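Local coordinates for tyrocidine synthase 2 (Brevibacillus parabrevis, PDB 6TA8), which belongs to the modular nonribosomal peptide synthetases and is represented here by its condensation domain, at residues R307-N312 with I353-I358; N301-G306 with W322-Y327; Q207-A212 with R364-S369. One frame throughout, in Å; residues are numbered along the deposited sequence.

Contact 1. Residues R307-N312 with I353-I358; sequences REDIQN and IPKKGI
Glu308 lies across Lys356 and beside Ile358, joining the loop between strands 297-304 and 325-332 to the connection between helices 339-351 and 359-365. Its chain bends at chi2 (-72°), folding the carboxylate back against the aliphatic part of Lys356, which it crosses at about a right angle. OE2 of Glu308 comes within 3.3 Å of CG of Lys356, whereas the charged ends are further apart: Glu308 OE2 to Lys356 NZ is 4.0 Å, a long salt bridge. Behind the carboxylate, Glu308 CG packs 3.6 Å from the carbonyl oxygen of Lys355. The apolar part of the contact centres on CD1 of Ile358, which is 4.0 Å from Glu308 CB and also reaches CG2 of Ile310. The two isoleucines meet crosswise.

Lys355 runs out extended and brings NZ to the carbonyl oxygen of Asp309. The modelled separation of Lys355 NZ and Asp309 O, 2.4 Å, is too short to be taken literally, so the exact length of this hydrogen bond is doubtful. NZ of Lys355 also forms a salt bridge with Glu216, which in turn accepts from Gln311 NE2.

Local turns set both backbones. Asp309 OD1 accepts from Gln311 N at 2.9 Å, an Asx turn whose donor approaches from above the carboxylate plane. On the other side Lys355, Lys356 and Gly357 all have positive phi, a left-handed turn braced by the bonds from Gly357 N to Pro354 O and from Ile358 N to Lys355 O. Trp204 and Tyr211 of helix 201-212 back Ile310.

Charge therefore sits around a small apolar contact. The long Glu308-Lys356 pair probably attracts only modestly, and Lys355 has a further acidic partner in Glu216; the packing of Ile358 CD1 is the undoubted part.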
# COMPACT_ATOMS: atom_id res chain seq x y z
N ARG A 307 10.93 -4.68 -0.50
CA ARG A 307 12.13 -4.68 0.34
C ARG A 307 12.97 -5.93 0.08
O ARG A 307 13.30 -6.68 1.00
CB ARG A 307 11.74 -4.58 1.81
CG ARG A 307 11.14 -3.23 2.20
CD ARG A 307 10.47 -3.28 3.56
NE ARG A 307 10.39 -1.97 4.20
CZ ARG A 307 9.36 -1.13 4.06
NH1 ARG A 307 8.33 -1.47 3.31
NH2 ARG A 307 9.38 0.04 4.68
N GLU A 308 13.31 -6.15 -1.18
CA GLU A 308 14.03 -7.35 -1.59
C GLU A 308 15.54 -7.10 -1.58
O GLU A 308 16.02 -6.01 -1.25
CB GLU A 308 13.56 -7.80 -2.97
CG GLU A 308 12.05 -7.95 -3.10
CD GLU A 308 11.53 -9.17 -2.37
OE1 GLU A 308 12.27 -10.17 -2.25
OE2 GLU A 308 10.37 -9.13 -1.90
N ASP A 309 16.29 -8.13 -1.95
CA ASP A 309 17.75 -8.06 -1.98
C ASP A 309 18.19 -7.37 -3.27
O ASP A 309 18.08 -7.95 -4.35
CB ASP A 309 18.35 -9.45 -1.86
CG ASP A 309 19.87 -9.44 -1.88
OD1 ASP A 309 20.47 -8.38 -1.61
OD2 ASP A 309 20.47 -10.51 -2.15
N ILE A 310 18.69 -6.15 -3.15
CA ILE A 310 19.25 -5.42 -4.29
C ILE A 310 20.76 -5.41 -4.15
O ILE A 310 21.42 -4.43 -4.52
CB ILE A 310 18.67 -3.99 -4.38
CG1 ILE A 310 18.90 -3.23 -3.07
CG2 ILE A 310 17.19 -4.04 -4.72
CD1 ILE A 310 18.50 -1.78 -3.14
N GLN A 311 21.31 -6.50 -3.61
CA GLN A 311 22.74 -6.64 -3.33
C GLN A 311 23.21 -5.63 -2.30
O GLN A 311 22.39 -4.87 -1.75
CB GLN A 311 23.56 -6.52 -4.62
CG GLN A 311 23.20 -7.56 -5.68
CD GLN A 311 23.85 -7.28 -7.02
OE1 GLN A 311 24.54 -6.28 -7.19
NE2 GLN A 311 23.64 -8.18 -7.98
N ASN A 312 24.51 -5.61 -2.01
CA ASN A 312 25.15 -4.75 -1.02
C ASN A 312 24.71 -5.05 0.40
O ASN A 312 24.99 -4.25 1.31
CB ASN A 312 24.93 -3.27 -1.33
CG ASN A 312 26.00 -2.37 -0.72
OD1 ASN A 312 26.96 -2.00 -1.39
ND2 ASN A 312 25.83 -2.03 0.55
N ILE A 353 8.31 -15.79 -11.30
CA ILE A 353 8.65 -14.36 -11.23
C ILE A 353 9.91 -14.19 -10.39
O ILE A 353 9.99 -14.75 -9.28
CB ILE A 353 7.48 -13.57 -10.64
CG1 ILE A 353 6.18 -13.92 -11.37
CG2 ILE A 353 7.76 -12.07 -10.73
CD1 ILE A 353 5.01 -13.04 -10.99
N PRO A 354 10.91 -13.44 -10.86
CA PRO A 354 12.14 -13.28 -10.08
C PRO A 354 12.07 -12.15 -9.06
O PRO A 354 11.71 -11.02 -9.39
CB PRO A 354 13.19 -12.99 -11.16
CG PRO A 354 12.42 -12.29 -12.24
CD PRO A 354 11.02 -12.86 -12.21
N LYS A 355 12.41 -12.47 -7.81
CA LYS A 355 12.57 -11.48 -6.74
C LYS A 355 11.30 -10.65 -6.54
O LYS A 355 11.36 -9.44 -6.29
CB LYS A 355 13.77 -10.56 -7.01
CG LYS A 355 15.10 -11.18 -6.64
CD LYS A 355 16.21 -10.14 -6.65
CE LYS A 355 17.47 -10.69 -6.01
NZ LYS A 355 18.55 -9.66 -5.95
N LYS A 356 10.14 -11.31 -6.63
CA LYS A 356 8.84 -10.68 -6.37
C LYS A 356 8.61 -9.47 -7.27
O LYS A 356 8.05 -8.46 -6.85
CB LYS A 356 8.71 -10.29 -4.89
CG LYS A 356 9.04 -11.41 -3.92
CD LYS A 356 7.92 -12.43 -3.85
CE LYS A 356 8.01 -13.25 -2.57
NZ LYS A 356 8.11 -12.38 -1.37
N GLY A 357 9.05 -9.58 -8.53
CA GLY A 357 8.78 -8.55 -9.52
C GLY A 357 9.35 -7.19 -9.22
O GLY A 357 8.90 -6.20 -9.81
N ILE A 358 10.33 -7.09 -8.32
CA ILE A 358 10.90 -5.79 -7.99
C ILE A 358 11.64 -5.20 -9.19
O ILE A 358 11.71 -3.98 -9.34
CB ILE A 358 11.82 -5.89 -6.75
CG1 ILE A 358 12.28 -4.51 -6.31
CG2 ILE A 358 13.01 -6.79 -7.04
CD1 ILE A 358 13.28 -4.53 -5.17

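Contact 2. Residues N301-G306 with W322-Y327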
# COMPACT_ATOMS: atom_id res chain seq x y z
N ASN A 301 -2.25 -5.92 -11.79
CA ASN A 301 -1.14 -5.09 -11.30
C ASN A 301 -0.97 -5.40 -9.82
O ASN A 301 -1.55 -4.75 -8.95
CB ASN A 301 -1.42 -3.61 -11.54
CG ASN A 301 -0.24 -2.73 -11.20
OD1 ASN A 301 0.16 -2.62 -10.04
ND2 ASN A 301 0.33 -2.08 -12.21
N LEU A 302 -0.15 -6.41 -9.53
CA LEU A 302 0.06 -6.84 -8.15
C LEU A 302 1.16 -6.02 -7.50
O LEU A 302 2.17 -5.69 -8.14
CB LEU A 302 0.41 -8.33 -8.10
CG LEU A 302 0.60 -8.94 -6.72
CD1 LEU A 302 -0.73 -9.26 -6.06
CD2 LEU A 302 1.44 -10.20 -6.81
N GLU A 303 0.97 -5.68 -6.23
CA GLU A 303 1.91 -4.86 -5.48
C GLU A 303 2.61 -5.71 -4.42
O GLU A 303 1.97 -6.49 -3.72
CB GLU A 303 1.21 -3.67 -4.82
CG GLU A 303 0.47 -2.77 -5.80
CD GLU A 303 -0.12 -1.54 -5.13
OE1 GLU A 303 -0.21 -1.52 -3.88
OE2 GLU A 303 -0.51 -0.60 -5.85
N GLY A 304 3.93 -5.54 -4.32
CA GLY A 304 4.73 -6.23 -3.33
C GLY A 304 5.40 -5.25 -2.38
O GLY A 304 5.41 -4.03 -2.60
N HIS A 305 5.96 -5.80 -1.31
CA HIS A 305 6.61 -4.97 -0.30
C HIS A 305 7.80 -4.21 -0.87
O HIS A 305 8.08 -3.08 -0.44
CB HIS A 305 7.05 -5.82 0.89
CG HIS A 305 5.91 -6.33 1.72
ND1 HIS A 305 6.10 -7.00 2.92
CD2 HIS A 305 4.57 -6.27 1.54
CE1 HIS A 305 4.93 -7.33 3.42
NE2 HIS A 305 3.98 -6.90 2.61
N GLY A 306 8.50 -4.80 -1.83
CA GLY A 306 9.61 -4.14 -2.48
C GLY A 306 10.88 -4.04 -1.66
O GLY A 306 11.82 -3.37 -2.09
N TRP A 322 8.39 4.55 1.07
CA TRP A 322 7.48 4.02 0.06
C TRP A 322 8.27 3.04 -0.80
O TRP A 322 8.90 3.41 -1.79
CB TRP A 322 6.87 5.14 -0.78
CG TRP A 322 5.65 4.71 -1.54
CD1 TRP A 322 4.97 3.53 -1.40
CD2 TRP A 322 4.96 5.45 -2.56
NE1 TRP A 322 3.91 3.49 -2.27
CE2 TRP A 322 3.88 4.66 -2.99
CE3 TRP A 322 5.15 6.71 -3.14
CZ2 TRP A 322 2.99 5.09 -3.97
CZ3 TRP A 322 4.27 7.13 -4.12
CH2 TRP A 322 3.20 6.32 -4.53
N PHE A 323 8.25 1.77 -0.40
CA PHE A 323 9.00 0.71 -1.06
C PHE A 323 8.14 -0.10 -2.03
O PHE A 323 8.61 -1.13 -2.54
CB PHE A 323 9.62 -0.22 -0.02
CG PHE A 323 10.77 0.38 0.73
CD1 PHE A 323 10.56 1.37 1.68
CD2 PHE A 323 12.07 -0.04 0.49
CE1 PHE A 323 11.62 1.92 2.38
CE2 PHE A 323 13.13 0.51 1.19
CZ PHE A 323 12.90 1.49 2.13
N THR A 324 6.91 0.33 -2.29
CA THR A 324 5.98 -0.47 -3.08
C THR A 324 6.53 -0.78 -4.46
O THR A 324 7.01 0.12 -5.17
CB THR A 324 4.64 0.27 -3.20
OG1 THR A 324 3.98 0.27 -1.93
CG2 THR A 324 3.74 -0.40 -4.23
N SER A 325 6.48 -2.05 -4.84
CA SER A 325 6.90 -2.51 -6.16
C SER A 325 5.69 -3.02 -6.91
O SER A 325 4.94 -3.86 -6.40
CB SER A 325 7.96 -3.61 -6.04
OG SER A 325 7.37 -4.84 -5.67
N GLN A 326 5.49 -2.52 -8.13
CA GLN A 326 4.38 -2.91 -8.98
C GLN A 326 4.90 -3.71 -10.17
O GLN A 326 5.93 -3.36 -10.76
CB GLN A 326 3.59 -1.69 -9.46
CG GLN A 326 2.82 -0.98 -8.37
CD GLN A 326 2.17 0.30 -8.85
OE1 GLN A 326 2.65 0.95 -9.78
NE2 GLN A 326 1.06 0.68 -8.22
N TYR A 327 4.17 -4.77 -10.52
CA TYR A 327 4.57 -5.62 -11.64
C TYR A 327 3.36 -6.39 -12.13
O TYR A 327 2.56 -6.85 -11.30
CB TYR A 327 5.69 -6.59 -11.24
CG TYR A 327 5.38 -7.46 -10.05
CD1 TYR A 327 5.49 -6.96 -8.75
CD2 TYR A 327 4.99 -8.78 -10.21
CE1 TYR A 327 5.21 -7.75 -7.66
CE2 TYR A 327 4.71 -9.58 -9.12
CZ TYR A 327 4.82 -9.06 -7.85
OH TYR A 327 4.55 -9.85 -6.75
O HOH W 1 3.31 -9.49 -4.18
O HOH W 2 1.00 1.31 -2.51
O HOH W 3 11.61 -1.20 -3.80
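Tyr327 and Leu302 lie side by side, pointing the same way, as a hydrogen-bonded antiparallel pair between strands 297-304 and 325-332. Their backbones exchange two N-H...O bonds, as do those of Gly304 and Ser325, with Gly304 N 2.9 Å from Ser325 O. Tyr327 holds CG between its backbone N and carbonyl carbon (chi1 55°), which folds the ring back until one face lies over the carbonyl oxygen of Leu302. The hydroxyl end reaches CD2 of Leu302, a tight 3.1 Å from OH, and a water 2.9 Å from that same Tyr327 OH makes a weak bond to Glu303 O.

Glu303 and Gln326, the non-hydrogen-bonded pair, rise from the other face. Both chains are extended beyond CG and run alongside each other, so their ends meet: Gln326 NE2 donates to Glu303 OE2 at 3.1 Å. The bond is nearly straight, 163° at the hydrogen, and the acceptor lies in the amide plane, but the donor stands 36° out of the carboxylate plane. CG2 of Thr324 packs loosely beside the Glu303 carboxylate. Asn301 OD1 instead faces aliphatic carbon, 3.5 Å from Gln326 CG, and has no polar partner in the model; Ser325 OG is likewise buried without one.

Beyond the strands, Gly306 brings CA to 3.2 Å from Phe323 O in a CA-H...O contact, and a water donates to both Gly306 O and Phe323 O. The buried Phe323 ring leads away from the strand pair, edge-to-face with Phe201 and in a cation-pi contact with Arg307.

Two differently finished faces result on this edge of the mixed sheet: one is mainly apolar, though it also holds Ser325 OG and the Tyr327 hydroxyl, while the other carries an acid-amide bond, which probably favours an ionised carboxylate.

Contact 3. Residues Q207-A212 with R364-S369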
# COMPACT_ATOMS: atom_id res chain seq x y z
N GLN A 207 21.60 2.73 -3.52
CA GLN A 207 21.92 1.37 -3.92
C GLN A 207 20.97 0.88 -5.01
O GLN A 207 21.33 -0.00 -5.80
CB GLN A 207 21.88 0.44 -2.70
CG GLN A 207 22.14 -1.03 -3.00
CD GLN A 207 23.39 -1.26 -3.83
OE1 GLN A 207 24.44 -0.65 -3.58
NE2 GLN A 207 23.29 -2.13 -4.82
N LEU A 208 19.76 1.44 -5.07
CA LEU A 208 18.79 1.02 -6.08
C LEU A 208 19.25 1.37 -7.48
O LEU A 208 18.94 0.64 -8.43
CB LEU A 208 17.43 1.65 -5.79
CG LEU A 208 16.20 0.96 -6.38
CD1 LEU A 208 16.11 -0.48 -5.91
CD2 LEU A 208 14.95 1.73 -6.00
N GLN A 209 19.99 2.47 -7.64
CA GLN A 209 20.49 2.83 -8.96
C GLN A 209 21.66 1.94 -9.37
O GLN A 209 21.80 1.59 -10.55
CB GLN A 209 20.90 4.30 -8.98
CG GLN A 209 21.43 4.79 -10.33
CD GLN A 209 20.40 4.66 -11.44
OE1 GLN A 209 19.23 5.02 -11.27
NE2 GLN A 209 20.83 4.15 -12.58
N LYS A 210 22.51 1.56 -8.42
CA LYS A 210 23.60 0.64 -8.72
C LYS A 210 23.06 -0.73 -9.11
O LYS A 210 23.53 -1.34 -10.08
CB LYS A 210 24.54 0.52 -7.52
CG LYS A 210 25.27 1.81 -7.18
CD LYS A 210 26.08 1.65 -5.90
CE LYS A 210 26.85 2.92 -5.58
NZ LYS A 210 27.57 2.81 -4.28
N TYR A 211 22.07 -1.24 -8.37
CA TYR A 211 21.43 -2.49 -8.74
C TYR A 211 20.66 -2.36 -10.05
O TYR A 211 20.47 -3.36 -10.76
CB TYR A 211 20.50 -2.95 -7.61
CG TYR A 211 19.69 -4.19 -7.93
CD1 TYR A 211 20.27 -5.45 -7.89
CD2 TYR A 211 18.35 -4.10 -8.27
CE1 TYR A 211 19.54 -6.59 -8.17
CE2 TYR A 211 17.61 -5.23 -8.56
CZ TYR A 211 18.21 -6.47 -8.51
OH TYR A 211 17.47 -7.59 -8.80
N ALA A 212 20.21 -1.15 -10.39
CA ALA A 212 19.52 -0.94 -11.65
C ALA A 212 20.45 -1.17 -12.84
O ALA A 212 20.05 -1.74 -13.85
CB ALA A 212 18.94 0.48 -11.70
N ARG A 364 12.34 0.07 -16.32
CA ARG A 364 11.74 1.10 -17.15
C ARG A 364 11.91 2.51 -16.59
O ARG A 364 11.56 3.47 -17.28
CB ARG A 364 10.24 0.82 -17.35
CG ARG A 364 9.43 0.80 -16.07
CD ARG A 364 7.94 0.79 -16.36
NE ARG A 364 7.49 2.02 -17.00
CZ ARG A 364 7.06 3.09 -16.34
NH1 ARG A 364 7.02 3.09 -15.02
NH2 ARG A 364 6.67 4.17 -17.01
N THR A 365 12.44 2.65 -15.38
CA THR A 365 12.58 3.96 -14.76
C THR A 365 14.01 4.30 -14.35
O THR A 365 14.34 5.48 -14.27
CB THR A 365 11.68 4.07 -13.52
OG1 THR A 365 11.84 2.90 -12.71
CG2 THR A 365 10.22 4.20 -13.93
N LEU A 366 14.86 3.31 -14.09
CA LEU A 366 16.20 3.56 -13.58
C LEU A 366 17.32 2.99 -14.44
O LEU A 366 18.44 3.52 -14.37
CB LEU A 366 16.35 2.99 -12.16
CG LEU A 366 15.35 3.48 -11.10
CD1 LEU A 366 15.67 2.85 -9.75
CD2 LEU A 366 15.35 4.99 -11.01
N THR A 367 17.07 1.95 -15.22
CA THR A 367 18.14 1.32 -15.99
C THR A 367 18.63 2.26 -17.09
O THR A 367 17.83 2.79 -17.87
CB THR A 367 17.65 0.00 -16.60
OG1 THR A 367 17.25 -0.88 -15.54
CG2 THR A 367 18.76 -0.65 -17.41
N THR A 368 19.94 2.45 -17.16
CA THR A 368 20.58 3.38 -18.09
C THR A 368 21.19 2.68 -19.29
O THR A 368 22.31 3.00 -19.69
CB THR A 368 21.64 4.21 -17.36
OG1 THR A 368 22.86 3.46 -17.29
CG2 THR A 368 21.17 4.56 -15.95
N SER A 369 20.49 1.71 -19.88
CA SER A 369 21.03 0.99 -21.02
C SER A 369 19.89 0.40 -21.84
O SER A 369 18.92 -0.10 -21.27
CB SER A 369 21.99 -0.12 -20.58
OG SER A 369 21.31 -1.10 -19.81
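The Gln209 side-chain amide, the flat group of this contact, meets Leu366 with its polar edge and not with a stacked face. The carbonyl oxygen of Leu366 lies close to the amide plane, 11° out of it, and receives the N-H of NE2 that points to the same side as OE1. Gln209 NE2 to Leu366 O measures 3.1 Å, with 158° at the hydrogen. Obliquely off the plane, Leu366 CB approaches Gln209 OE1 at 3.6 Å and, from the other side of that plane, Thr368 CG2 comes 3.4 Å from Gln209 NE2. A bend at chi2 of Gln209 (61°) turns the amide toward the 364-369 segment. Asp213, just past the helix, fixes it further: its carboxylate accepts from Gln209 NE2 and is also bonded to Thr368 OG1.

Beside this polar bond lies hydrocarbon. Ala212 CB packs 3.6 Å from Leu366 CB, and the side chain of Leu366 continues across Leu208 at about a right angle, CD1 of Leu366 being 3.9 Å from CG of Leu208. Pro39 of helix 39-46 touches both leucines.

Helix 201-212 is thus joined near its C-terminal end to the chain leaving helix 359-365. Leucine and alanine supply the apolar grip, while one amide, held by a backbone carbonyl and by Asp213, has its rotation fixed.

How the contacts relate
Contact 2 is the innermost, its centre about 8 Å from the centre of the chain, and the most buried, with 6 of 11 touching residues buried. Contacts 1 and 3, at about 18 and 23 Å, are peripheral, with 2 of 6 each. Backbone pairing within a sheet dominates contact 2, whereas the outer two join loops and a helix end through side chains. Contacts 1 and 2 share the connection between strands 297-304 and 325-332, and Ile358 CD1 touches Gly306 O. Helix 201-212 links contacts 1 and 3, since Gln207 NE2 probably bonds Ile310 O. Contact 1 has a long lysine-glutamate pair and a lysine on a backbone carbonyl; contact 3 relies on an amide and aliphatic packing.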